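Local atomic coordinates of beta-galactosidase (Trichoderma reesei, PDB entry 3OG2), a protein that probably hydrolyses terminal non-reducing beta-D-galactose residues from beta-D-galactosides, as a member of glycoside hydrolase family 35. Residues E46-P49 with F50-P53; V77-A80 with L81-K85; A283-F287 with G288-F292; H301-R305 with V306-N310; G794-S797 with M798-P801. All coordinates share one frame; numbering follows the deposited sequence.

Interaction 1 of 5, residues E46-P49 with F50-P53; sequences EVHP and FRLP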
# COMPACT_ATOMS: atom_id res chain seq x y z
N GLU A 46 3.47 -5.41 -1.33
CA GLU A 46 2.42 -4.90 -2.19
C GLU A 46 2.59 -3.38 -2.42
O GLU A 46 2.76 -2.64 -1.45
CB GLU A 46 1.04 -5.10 -1.53
CG GLU A 46 -0.08 -4.84 -2.51
CD GLU A 46 -0.52 -6.00 -3.36
OE1 GLU A 46 0.04 -7.13 -3.27
OE2 GLU A 46 -1.46 -5.79 -4.19
N VAL A 47 2.52 -3.00 -3.70
CA VAL A 47 2.61 -1.60 -4.17
C VAL A 47 1.59 -1.43 -5.28
O VAL A 47 1.55 -2.29 -6.16
CB VAL A 47 4.01 -1.27 -4.70
CG1 VAL A 47 4.05 0.16 -5.26
CG2 VAL A 47 5.08 -1.48 -3.62
N HIS A 48 0.83 -0.36 -5.26
CA HIS A 48 -0.20 -0.18 -6.30
C HIS A 48 0.19 1.00 -7.15
O HIS A 48 0.18 2.12 -6.68
CB HIS A 48 -1.57 0.09 -5.69
CG HIS A 48 -2.06 -1.13 -4.93
ND1 HIS A 48 -3.09 -1.08 -4.07
CD2 HIS A 48 -1.59 -2.41 -5.00
CE1 HIS A 48 -3.25 -2.34 -3.58
NE2 HIS A 48 -2.35 -3.15 -4.12
N PRO A 49 0.60 0.78 -8.41
CA PRO A 49 1.16 1.88 -9.22
C PRO A 49 0.18 3.03 -9.35
O PRO A 49 0.60 4.19 -9.39
CB PRO A 49 1.48 1.23 -10.57
CG PRO A 49 0.83 -0.09 -10.57
CD PRO A 49 0.66 -0.52 -9.12
N PHE A 50 -1.12 2.73 -9.42
CA PHE A 50 -2.07 3.82 -9.60
C PHE A 50 -2.27 4.68 -8.38
O PHE A 50 -2.92 5.73 -8.50
CB PHE A 50 -3.42 3.22 -10.08
CG PHE A 50 -3.95 2.15 -9.16
CD1 PHE A 50 -4.71 2.50 -8.04
CD2 PHE A 50 -3.69 0.79 -9.44
CE1 PHE A 50 -5.20 1.54 -7.15
CE2 PHE A 50 -4.16 -0.15 -8.52
CZ PHE A 50 -4.89 0.20 -7.40
N ARG A 51 -1.74 4.28 -7.23
CA ARG A 51 -1.83 5.10 -6.00
C ARG A 51 -0.61 6.02 -5.82
O ARG A 51 -0.54 6.76 -4.84
CB ARG A 51 -1.98 4.19 -4.80
CG ARG A 51 -3.48 3.78 -4.69
CD ARG A 51 -3.70 2.69 -3.66
NE ARG A 51 -5.07 2.70 -3.13
CZ ARG A 51 -5.81 1.63 -2.90
NH1 ARG A 51 -5.46 0.39 -3.23
NH2 ARG A 51 -6.99 1.88 -2.33
N LEU A 52 0.28 6.07 -6.82
CA LEU A 52 1.45 6.95 -6.81
C LEU A 52 1.67 7.41 -8.25
O LEU A 52 2.44 6.76 -8.99
CB LEU A 52 2.70 6.24 -6.24
CG LEU A 52 3.95 7.12 -6.20
CD1 LEU A 52 3.75 8.38 -5.41
CD2 LEU A 52 5.11 6.31 -5.62
N PRO A 53 0.96 8.45 -8.69
CA PRO A 53 1.00 8.86 -10.11
C PRO A 53 2.20 9.73 -10.40
O PRO A 53 2.08 10.79 -11.05
CB PRO A 53 -0.33 9.62 -10.25
CG PRO A 53 -0.49 10.29 -8.89
CD PRO A 53 0.02 9.24 -7.89

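Interaction 2 of 5, residues V77-A80 with L81-K85; sequences VDWA and LLEGK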
# COMPACT_ATOMS: atom_id res chain seq x y z
N VAL A 77 -3.77 -3.79 -10.82
CA VAL A 77 -4.12 -2.79 -11.85
C VAL A 77 -5.59 -2.47 -11.66
O VAL A 77 -6.38 -3.41 -11.43
CB VAL A 77 -3.87 -3.30 -13.27
CG1 VAL A 77 -4.19 -2.19 -14.26
CG2 VAL A 77 -2.46 -3.84 -13.43
N ASP A 78 -5.96 -1.19 -11.71
CA ASP A 78 -7.34 -0.76 -11.48
C ASP A 78 -8.02 -0.49 -12.80
O ASP A 78 -7.78 0.55 -13.46
CB ASP A 78 -7.30 0.49 -10.57
CG ASP A 78 -8.65 0.98 -10.19
OD1 ASP A 78 -9.70 0.48 -10.64
OD2 ASP A 78 -8.70 1.96 -9.35
N TRP A 79 -8.90 -1.41 -13.20
CA TRP A 79 -9.60 -1.32 -14.50
C TRP A 79 -10.33 0.01 -14.62
O TRP A 79 -10.33 0.62 -15.71
CB TRP A 79 -10.55 -2.54 -14.54
CG TRP A 79 -11.46 -2.63 -15.72
CD1 TRP A 79 -11.46 -1.95 -16.94
CD2 TRP A 79 -12.59 -3.53 -15.79
NE1 TRP A 79 -12.50 -2.37 -17.72
CE2 TRP A 79 -13.21 -3.34 -17.05
CE3 TRP A 79 -13.12 -4.47 -14.92
CZ2 TRP A 79 -14.33 -4.06 -17.44
CZ3 TRP A 79 -14.23 -5.18 -15.29
CH2 TRP A 79 -14.83 -4.97 -16.54
N ALA A 80 -10.98 0.47 -13.56
CA ALA A 80 -11.81 1.69 -13.62
C ALA A 80 -10.99 2.90 -14.10
O ALA A 80 -11.58 3.83 -14.65
CB ALA A 80 -12.40 1.99 -12.24
N LEU A 81 -9.66 2.89 -13.88
CA LEU A 81 -8.84 4.03 -14.38
C LEU A 81 -8.43 3.89 -15.83
O LEU A 81 -8.08 4.91 -16.43
CB LEU A 81 -7.58 4.15 -13.49
CG LEU A 81 -7.90 4.60 -12.04
CD1 LEU A 81 -6.63 4.46 -11.20
CD2 LEU A 81 -8.41 6.03 -12.03
N LEU A 82 -8.44 2.63 -16.34
CA LEU A 82 -7.90 2.39 -17.68
C LEU A 82 -8.96 2.20 -18.73
O LEU A 82 -8.63 2.21 -19.92
CB LEU A 82 -7.03 1.12 -17.64
CG LEU A 82 -5.93 1.17 -16.58
CD1 LEU A 82 -4.97 -0.00 -16.80
CD2 LEU A 82 -5.14 2.47 -16.60
N GLU A 83 -10.22 2.02 -18.36
CA GLU A 83 -11.29 1.90 -19.35
C GLU A 83 -12.50 2.67 -18.86
O GLU A 83 -13.62 2.15 -18.76
CB GLU A 83 -11.61 0.43 -19.69
CG GLU A 83 -12.33 0.32 -21.04
CD GLU A 83 -12.85 -1.06 -21.35
OE1 GLU A 83 -12.83 -1.93 -20.50
OE2 GLU A 83 -13.32 -1.26 -22.51
N GLY A 84 -12.24 3.96 -18.54
CA GLY A 84 -13.35 4.80 -18.07
C GLY A 84 -14.45 4.93 -19.09
O GLY A 84 -15.62 5.07 -18.72
N LYS A 85 -14.13 4.91 -20.39
CA LYS A 85 -15.13 4.84 -21.44
C LYS A 85 -15.19 3.43 -22.00
O LYS A 85 -14.12 2.92 -22.39
CB LYS A 85 -14.80 5.79 -22.59
CG LYS A 85 -15.86 5.71 -23.65
CD LYS A 85 -16.37 6.89 -24.28
CE LYS A 85 -17.39 6.63 -25.43
NZ LYS A 85 -17.09 7.61 -26.51

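Interaction 3 of 5, residues A283-F287 with G288-F292; sequences AFDPF and GGWGF. With MAN (alpha-D-mannopyranose), chain C; GLC (alpha-D-glucopyranose), chain B.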
# COMPACT_ATOMS: atom_id res chain seq x y z
N ALA A 283 -3.61 -1.94 8.13
CA ALA A 283 -5.08 -2.01 8.14
C ALA A 283 -5.62 -0.86 7.32
O ALA A 283 -4.98 0.20 7.30
CB ALA A 283 -5.57 -1.90 9.57
N PHE A 284 -6.77 -1.05 6.66
CA PHE A 284 -7.45 0.13 6.12
C PHE A 284 -8.16 0.82 7.28
O PHE A 284 -8.27 0.31 8.41
CB PHE A 284 -8.39 -0.27 5.00
CG PHE A 284 -9.45 -1.32 5.30
CD1 PHE A 284 -10.60 -1.00 6.03
CD2 PHE A 284 -9.33 -2.63 4.86
CE1 PHE A 284 -11.61 -1.92 6.34
CE2 PHE A 284 -10.34 -3.56 5.15
CZ PHE A 284 -11.47 -3.21 5.87
N ASP A 285 -8.67 2.02 7.02
CA ASP A 285 -9.29 2.85 8.06
C ASP A 285 -10.49 3.55 7.40
O ASP A 285 -10.29 4.12 6.33
CB ASP A 285 -8.29 3.87 8.60
CG ASP A 285 -8.75 4.59 9.85
OD1 ASP A 285 -9.32 3.94 10.78
OD2 ASP A 285 -8.54 5.81 10.00
N PRO A 286 -11.68 3.50 7.93
CA PRO A 286 -12.85 4.13 7.33
C PRO A 286 -12.94 5.62 7.64
O PRO A 286 -12.26 6.14 8.54
CB PRO A 286 -14.06 3.44 8.02
CG PRO A 286 -13.48 3.14 9.40
CD PRO A 286 -12.02 2.77 9.21
N PHE A 287 -13.80 6.30 6.88
CA PHE A 287 -14.23 7.59 7.38
C PHE A 287 -14.71 7.43 8.85
O PHE A 287 -15.33 6.40 9.17
CB PHE A 287 -15.35 8.15 6.52
CG PHE A 287 -14.89 8.96 5.33
CD1 PHE A 287 -14.42 10.28 5.50
CD2 PHE A 287 -14.97 8.40 4.05
CE1 PHE A 287 -14.02 11.05 4.41
CE2 PHE A 287 -14.56 9.16 2.96
CZ PHE A 287 -14.11 10.47 3.12
N GLY A 288 -14.43 8.43 9.66
CA GLY A 288 -14.74 8.39 11.10
C GLY A 288 -13.85 7.38 11.84
O GLY A 288 -14.15 7.02 12.99
N GLY A 289 -12.75 6.95 11.25
CA GLY A 289 -11.85 5.96 11.82
C GLY A 289 -10.87 6.56 12.78
O GLY A 289 -11.01 7.66 13.32
N TRP A 290 -9.82 5.77 13.00
CA TRP A 290 -8.89 6.03 14.09
C TRP A 290 -7.61 6.70 13.62
O TRP A 290 -6.79 7.13 14.45
CB TRP A 290 -8.50 4.73 14.86
CG TRP A 290 -9.76 4.21 15.48
CD1 TRP A 290 -10.48 3.15 14.96
CD2 TRP A 290 -10.45 4.67 16.62
NE1 TRP A 290 -11.58 2.95 15.77
CE2 TRP A 290 -11.58 3.86 16.79
CE3 TRP A 290 -10.20 5.69 17.56
CZ2 TRP A 290 -12.49 4.02 17.83
CZ3 TRP A 290 -11.12 5.85 18.60
CH2 TRP A 290 -12.23 5.03 18.72
N GLY A 291 -7.42 6.79 12.33
CA GLY A 291 -6.20 7.34 11.73
C GLY A 291 -5.15 6.26 11.54
O GLY A 291 -5.06 5.31 12.32
N PHE A 292 -4.31 6.42 10.54
CA PHE A 292 -3.33 5.40 10.20
C PHE A 292 -2.17 5.36 11.20
O PHE A 292 -1.46 4.35 11.24
CB PHE A 292 -2.81 5.61 8.75
CG PHE A 292 -3.85 5.11 7.77
CD1 PHE A 292 -4.28 3.78 7.78
CD2 PHE A 292 -4.41 5.99 6.82
CE1 PHE A 292 -5.24 3.35 6.87
CE2 PHE A 292 -5.33 5.52 5.91
CZ PHE A 292 -5.76 4.20 5.88
C1 MAN C . -18.08 2.17 14.63
C2 MAN C . -17.69 0.69 14.69
C3 MAN C . -16.41 0.56 15.55
C4 MAN C . -15.29 1.45 14.99
C5 MAN C . -15.79 2.90 14.93
C6 MAN C . -14.75 3.81 14.26
O2 MAN C . -17.41 0.28 13.37
O3 MAN C . -15.98 -0.79 15.61
O4 MAN C . -14.18 1.39 15.88
O5 MAN C . -17.00 2.94 14.14
O6 MAN C . -14.48 3.36 12.94
C1 GLC B . -15.64 -0.47 8.61
C2 GLC B . -15.66 -1.53 7.53
C3 GLC B . -15.48 -2.95 8.02
C4 GLC B . -14.30 -3.02 8.99
C5 GLC B . -14.37 -1.97 10.09
C6 GLC B . -13.04 -1.84 10.83
O2 GLC B . -16.70 -1.32 6.63
O3 GLC B . -15.14 -3.73 6.86
O4 GLC B . -14.08 -4.30 9.47
O5 GLC B . -14.65 -0.66 9.57
O6 GLC B . -13.33 -1.52 12.19

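Interaction 4 of 5, residues H301-R305 with V306-N310; sequences HEFER and VFYKN. With MAN (alpha-D-mannopyranose), chain D.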
# COMPACT_ATOMS: atom_id res chain seq x y z
N HIS A 301 6.01 -3.34 14.86
CA HIS A 301 7.15 -4.26 14.75
C HIS A 301 6.96 -5.54 15.54
O HIS A 301 7.51 -6.60 15.21
CB HIS A 301 8.45 -3.52 15.17
CG HIS A 301 8.50 -3.17 16.60
ND1 HIS A 301 7.87 -2.09 17.18
CD2 HIS A 301 9.17 -3.82 17.60
CE1 HIS A 301 8.14 -2.11 18.51
NE2 HIS A 301 8.92 -3.14 18.78
N GLU A 302 6.19 -5.45 16.65
CA GLU A 302 5.92 -6.62 17.48
C GLU A 302 5.02 -7.60 16.73
O GLU A 302 5.24 -8.81 16.74
CB GLU A 302 5.27 -6.21 18.81
CG GLU A 302 6.25 -5.40 19.64
CD GLU A 302 5.66 -4.83 20.91
OE1 GLU A 302 4.45 -4.50 20.88
OE2 GLU A 302 6.41 -4.64 21.88
N PHE A 303 3.98 -7.03 16.12
CA PHE A 303 3.14 -7.87 15.27
C PHE A 303 4.01 -8.58 14.24
O PHE A 303 3.85 -9.76 13.95
CB PHE A 303 2.05 -6.97 14.62
CG PHE A 303 1.53 -7.57 13.33
CD1 PHE A 303 0.50 -8.49 13.36
CD2 PHE A 303 2.03 -7.21 12.08
CE1 PHE A 303 0.02 -9.06 12.19
CE2 PHE A 303 1.60 -7.78 10.90
CZ PHE A 303 0.57 -8.71 10.95
N GLU A 304 4.92 -7.85 13.58
CA GLU A 304 5.72 -8.49 12.51
C GLU A 304 6.54 -9.63 13.06
O GLU A 304 6.61 -10.73 12.49
CB GLU A 304 6.67 -7.50 11.81
CG GLU A 304 5.85 -6.42 11.05
CD GLU A 304 6.81 -5.47 10.37
OE1 GLU A 304 7.94 -5.23 10.96
OE2 GLU A 304 6.46 -4.89 9.35
N ARG A 305 7.24 -9.38 14.19
CA ARG A 305 8.15 -10.50 14.59
C ARG A 305 7.33 -11.69 15.08
O ARG A 305 7.74 -12.82 14.78
CB ARG A 305 9.19 -10.01 15.53
CG ARG A 305 8.61 -9.50 16.82
CD ARG A 305 9.64 -8.49 17.43
NE ARG A 305 9.18 -8.22 18.79
CZ ARG A 305 9.74 -7.36 19.65
NH1 ARG A 305 10.80 -6.59 19.33
NH2 ARG A 305 9.21 -7.28 20.87
N VAL A 306 6.20 -11.50 15.77
CA VAL A 306 5.43 -12.70 16.19
C VAL A 306 4.69 -13.33 15.03
O VAL A 306 4.77 -14.55 14.78
CB VAL A 306 4.44 -12.35 17.33
CG1 VAL A 306 3.61 -13.58 17.71
CG2 VAL A 306 5.16 -11.80 18.56
N PHE A 307 3.91 -12.51 14.29
CA PHE A 307 3.08 -13.13 13.25
C PHE A 307 3.85 -13.55 12.00
O PHE A 307 3.51 -14.56 11.38
CB PHE A 307 1.95 -12.17 12.81
CG PHE A 307 0.80 -12.10 13.81
CD1 PHE A 307 0.89 -11.33 14.95
CD2 PHE A 307 -0.38 -12.83 13.50
CE1 PHE A 307 -0.17 -11.23 15.80
CE2 PHE A 307 -1.46 -12.75 14.40
CZ PHE A 307 -1.35 -11.96 15.53
N TYR A 308 4.87 -12.80 11.60
CA TYR A 308 5.58 -13.19 10.36
C TYR A 308 6.44 -14.41 10.62
O TYR A 308 6.51 -15.33 9.79
CB TYR A 308 6.40 -12.07 9.75
CG TYR A 308 5.57 -10.87 9.27
CD1 TYR A 308 4.19 -10.82 9.39
CD2 TYR A 308 6.23 -9.81 8.67
CE1 TYR A 308 3.48 -9.73 8.92
CE2 TYR A 308 5.52 -8.70 8.22
CZ TYR A 308 4.15 -8.68 8.34
OH TYR A 308 3.46 -7.58 7.89
N LYS A 309 7.10 -14.48 11.78
CA LYS A 309 7.85 -15.72 12.09
C LYS A 309 6.90 -16.89 12.30
O LYS A 309 7.31 -18.02 12.03
CB LYS A 309 8.73 -15.49 13.33
CG LYS A 309 9.86 -14.48 13.02
CD LYS A 309 10.70 -14.15 14.25
CE LYS A 309 11.65 -12.98 13.92
NZ LYS A 309 12.59 -12.69 15.00
N ASN A 310 5.64 -16.64 12.71
CA ASN A 310 4.69 -17.75 12.77
C ASN A 310 4.37 -18.30 11.39
O ASN A 310 4.00 -19.48 11.26
CB ASN A 310 3.42 -17.24 13.45
CG ASN A 310 2.42 -18.34 13.67
OD1 ASN A 310 2.72 -19.31 14.41
ND2 ASN A 310 1.24 -18.20 13.05
C1 MAN D . 11.95 -2.16 23.63
C2 MAN D . 12.08 -3.67 23.54
C3 MAN D . 11.25 -4.26 22.39
C4 MAN D . 9.81 -3.77 22.56
C5 MAN D . 9.78 -2.23 22.54
C6 MAN D . 8.35 -1.73 22.86
O2 MAN D . 11.60 -4.15 24.78
O3 MAN D . 11.29 -5.66 22.42
O4 MAN D . 9.07 -4.24 21.46
O5 MAN D . 10.61 -1.77 23.60
O6 MAN D . 8.29 -0.33 22.67
O HOH W 1 4.17 -4.82 7.82

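Interaction 5 of 5, residues G794-S797 with M798-P801; sequences GDDS and MKAP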
# COMPACT_ATOMS: atom_id res chain seq x y z
N GLY A 794 -22.23 -12.72 -6.58
CA GLY A 794 -23.66 -13.03 -6.58
C GLY A 794 -24.44 -11.97 -5.81
O GLY A 794 -25.65 -11.98 -5.92
N ASP A 795 -23.74 -11.13 -5.08
CA ASP A 795 -24.31 -9.98 -4.41
C ASP A 795 -23.73 -8.80 -5.17
O ASP A 795 -22.52 -8.52 -4.95
CB ASP A 795 -23.88 -9.94 -2.97
CG ASP A 795 -24.44 -8.77 -2.20
OD1 ASP A 795 -25.17 -8.06 -2.89
OD2 ASP A 795 -24.15 -8.62 -0.98
N ASP A 796 -24.47 -8.19 -6.03
CA ASP A 796 -23.96 -7.14 -6.93
C ASP A 796 -23.80 -5.82 -6.20
O ASP A 796 -24.27 -4.78 -6.70
CB ASP A 796 -24.94 -7.02 -8.11
CG ASP A 796 -24.70 -7.96 -9.28
OD1 ASP A 796 -23.68 -8.65 -9.33
OD2 ASP A 796 -25.58 -8.01 -10.18
N SER A 797 -23.15 -5.83 -5.03
CA SER A 797 -23.07 -4.61 -4.24
C SER A 797 -22.38 -3.45 -4.91
O SER A 797 -22.66 -2.29 -4.56
CB SER A 797 -22.35 -4.92 -2.91
OG SER A 797 -21.11 -5.57 -3.16
N MET A 798 -21.49 -3.71 -5.88
CA MET A 798 -20.88 -2.56 -6.60
C MET A 798 -21.92 -1.77 -7.38
O MET A 798 -21.70 -0.61 -7.72
CB MET A 798 -19.75 -3.13 -7.48
CG MET A 798 -19.20 -2.08 -8.45
SD MET A 798 -20.05 -2.23 -10.07
CE MET A 798 -19.56 -0.63 -10.76
N LYS A 799 -23.09 -2.40 -7.67
CA LYS A 799 -24.12 -1.70 -8.43
C LYS A 799 -24.94 -0.76 -7.56
O LYS A 799 -25.88 -0.16 -8.10
CB LYS A 799 -25.06 -2.73 -9.11
CG LYS A 799 -24.30 -3.57 -10.16
CD LYS A 799 -25.30 -4.47 -10.90
CE LYS A 799 -24.57 -5.34 -11.92
NZ LYS A 799 -25.52 -6.41 -12.41
N ALA A 800 -24.62 -0.59 -6.26
CA ALA A 800 -25.38 0.39 -5.47
C ALA A 800 -25.30 1.76 -6.13
O ALA A 800 -24.19 2.26 -6.33
CB ALA A 800 -24.83 0.46 -4.06
N PRO A 801 -26.40 2.36 -6.52
CA PRO A 801 -26.32 3.62 -7.29
C PRO A 801 -25.92 4.81 -6.44
O PRO A 801 -25.91 4.79 -5.20
CB PRO A 801 -27.72 3.78 -7.87
CG PRO A 801 -28.59 2.94 -7.08
CD PRO A 801 -27.76 1.80 -6.47

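Interaction 1 of 5, residues E46-P49 with F50-P53
H48 and R51 each place CG anti to the carbonyl carbon (chi1 -66° and -81°), and these matched torsions send the imidazole and the arginine chain, extended from CG to NE, out side by side. The guanidinium reaches the ring at its edge: R51 NH1 donates to H48 ND1 over 2.9 Å, within or close to both planes, which are nearly coplanar. At the other ring nitrogen, H48 NE2 donates to E46 OE2 over 2.8 Å, meeting its anti lone pair in the plane of the imidazole. Gripped at both nitrogens, the ring is fixed against rotation. F50 lies alongside H48, its ring plane only 18° from that of the imidazole but slid away, and the true overlap is a CH-pi contact in which H48 CB sits over the F50 face, 4.0 Å from the centroid. Two backbone bonds close the 3-10 turn that joins the two segments: R51 N to H48 O at 2.9 Å and L52 N to P49 O at 3.2 Å. The turn follows barrel strand 38-47, on the side where TIM barrels carry their active sites. R51 also binds N329 and the carbonyl of A121, a galactose-site residue, while E46 makes a salt bridge to R114. Replacing H48 by an alanine would probably leave R51 NH1 without its ring acceptor and E46 OE2 without this donor, with N329 and A121 still holding the guanidinium. The bond directions are consistent with an imidazole that donates through NE2 and accepts at ND1, linking carboxylate and guanidinium beside the galactose site.

Interaction 2 of 5, residues V77-A80 with L81-K85
The carbonyl oxygen of W79 accepts two backbone donors, L82 N at 2.8 Å and E83 N at 3.0 Å. The second arrives almost along the C=O axis, the first from well above the carbonyl plane. The side chains of W79 and E83 repeat the link: both place CG anti to the backbone N (chi1 175° and -160°) and run side by side, and W79 NE1 donates to E83 OE1 over 2.8 Å, close to the indole plane and on the anti lone pair. This is a short helix of about one turn, residues 79-82, loosely held by its backbone bonds, just after strand 72-76 of the TIM barrel. D78 holds its N-cap, with a weak capping bond from A80 N to D78 OD1. L81 N adds a turn bond to D78 O at 3.0 Å, and the L81 side chain crosses that of D78, bringing CD1 within 3.7 Å of D78 OD2. Packing is tight where V77 and L82 meet at about a right angle, CG1 of V77 lying 3.4 Å from CD1 of L82. Y153 of helix 144-163 stacks on the W79 ring. The other carboxylate oxygen, E83 OE2, accepts from N152 ND2 and from the backbone of G87.

Interaction 3 of 5, residues A283-F287 with G288-F292
D285 reaches across the loop between strand 275-280 and helix 292-298 of the barrel domain, its carboxylate turned to the backbone of W290 and G291 and its CB to the ring of F292. A type II beta turn, P286 to G289, reverses the chain between these partners; G288 takes its positive phi of 69°, which favours glycine. CG of D285, opposite the backbone nitrogen (chi1 -169°), carries the carboxylate across to the two amides. OD1 uses its syn lone pair for W290 N at 2.9 Å. G291 N meets OD2 at 2.8 Å from above the carboxylate plane, and OD2 is also bound by the hydroxyl of Y339. F292 presents a face to D285, CB lying 4.0 Å from the ring centroid in a CH-pi contact, while the edge of the same ring points CE1 at A283 O, 3.2 Å away. A leucine in place of D285 would probably strip W290 N, G291 N and the Y339 hydroxyl of the carboxylate they share and free the loop to shift. Beyond the turn, the W290 indole turns its N-H edge to a glycan carried by the protein itself, where NE1 donates in the ring plane to O4 of a mannose over 3.0 Å.

Interaction 4 of 5, residues H301-R305 with V306-N310
E302 O accepts V306 N at 3.0 Å and E304 O accepts Y308 N at 2.8 Å as helix 301-313 runs through both segments, with a wider pi-type turn at 306-308, where K309 N makes a weak bond to R305 O. On the side facing the barrel strands, F303, F307 and Y308 form an aromatic cluster that packs on F279 and Q280 of strand 275-280. F303 is deposited in two conformers; in one of them, to which its contacts described next belong, CE1 lies over the face of F307. The two rings meet obliquely with centroids 4.8 Å apart. Towards Y308 the F303 ring is turned much further, the planes 80° apart, with CE2 of F303 3.4 Å from CE1 of Y308. The Y308 ring folds back over its own helix, and CA of E304 stands 4.0 Å from the ring centroid, nearly on the normal. A water joins OE2 of E304 to OH of Y308, whose hydroxyl is bonded to Q280 O as well. The start of the helix holds a mannose of a glycan attached to the protein. R305, with CG lodged between the backbone N and the carbonyl carbon (chi1 63°), extends to it, NH2 giving a bond to O3, while its NE binds R448 O. Mannose O4 accepts from H301 NE2 at 2.9 Å and donates to OE2 of E302 at 2.7 Å.

Interaction 5 of 5, residues G794-S797 with M798-P801
D796 and K799 meet in a salt bridge, NZ of the lysine 2.7 Å from OD2 of the aspartate, across a 3-10 turn in the loop that joins strands 775-782 and 803-811. The ammonium comes from well above the carboxylate plane, 57° out of it. The two side chains leave the turn in the same direction, both with CG anti to the carbonyl carbon, and the lysine runs fully extended beside the shorter aspartate, its CD 3.8 Å from CB of D796. The backbone sets this pairing: K799 N donates to D796 O at 2.8 Å and A800 N to S797 O at 3.1 Å, which brings residues three apart onto one side of the turn. D796 is also the centre of an inverse gamma turn closed by a weak bond from S797 N to D795 O. Further out, the charged pair is held by residues of the glycoside hydrolase family 35 region. L139 N donates to OD1 of D796, and NZ of K799 also reaches V135 O and G137 O. Both residues are buried, and these added polar partners probably offset part of the cost of burying the charges. Q133 binds the carbonyls of M798 and A800, tying the turn to the same part of the barrel region. Within the same loop, N790 OD1 accepts from M798 N and E789 O bonds to S797 OG, while the A800 methyl CB rests 3.5 Å from S797 O.

Overall arrangement
Interactions 1 to 4 lie in the barrel region, whereas interaction 5 belongs to a later beta-rich part, and its buried ion pair also bonds to residues of the barrel-family region. Interaction 1 is the most central, about 7 Å from the chain centre; interactions 1 and 2 follow neighbouring parallel strands and meet directly, F50 CB lying 3.6 Å from L81 CD1. The other pairs do not touch. All are largely buried, but interactions 3 and 4 border attached glycans and bind mannose. The chemistry shifts accordingly: a carboxylate-imidazole-guanidinium chain joined at the ring edge beside the galactose site, an indole-carboxylate bond at a short helix, a carboxylate gripping backbone amides, an aromatic cluster along a helix, and a buried ion pair.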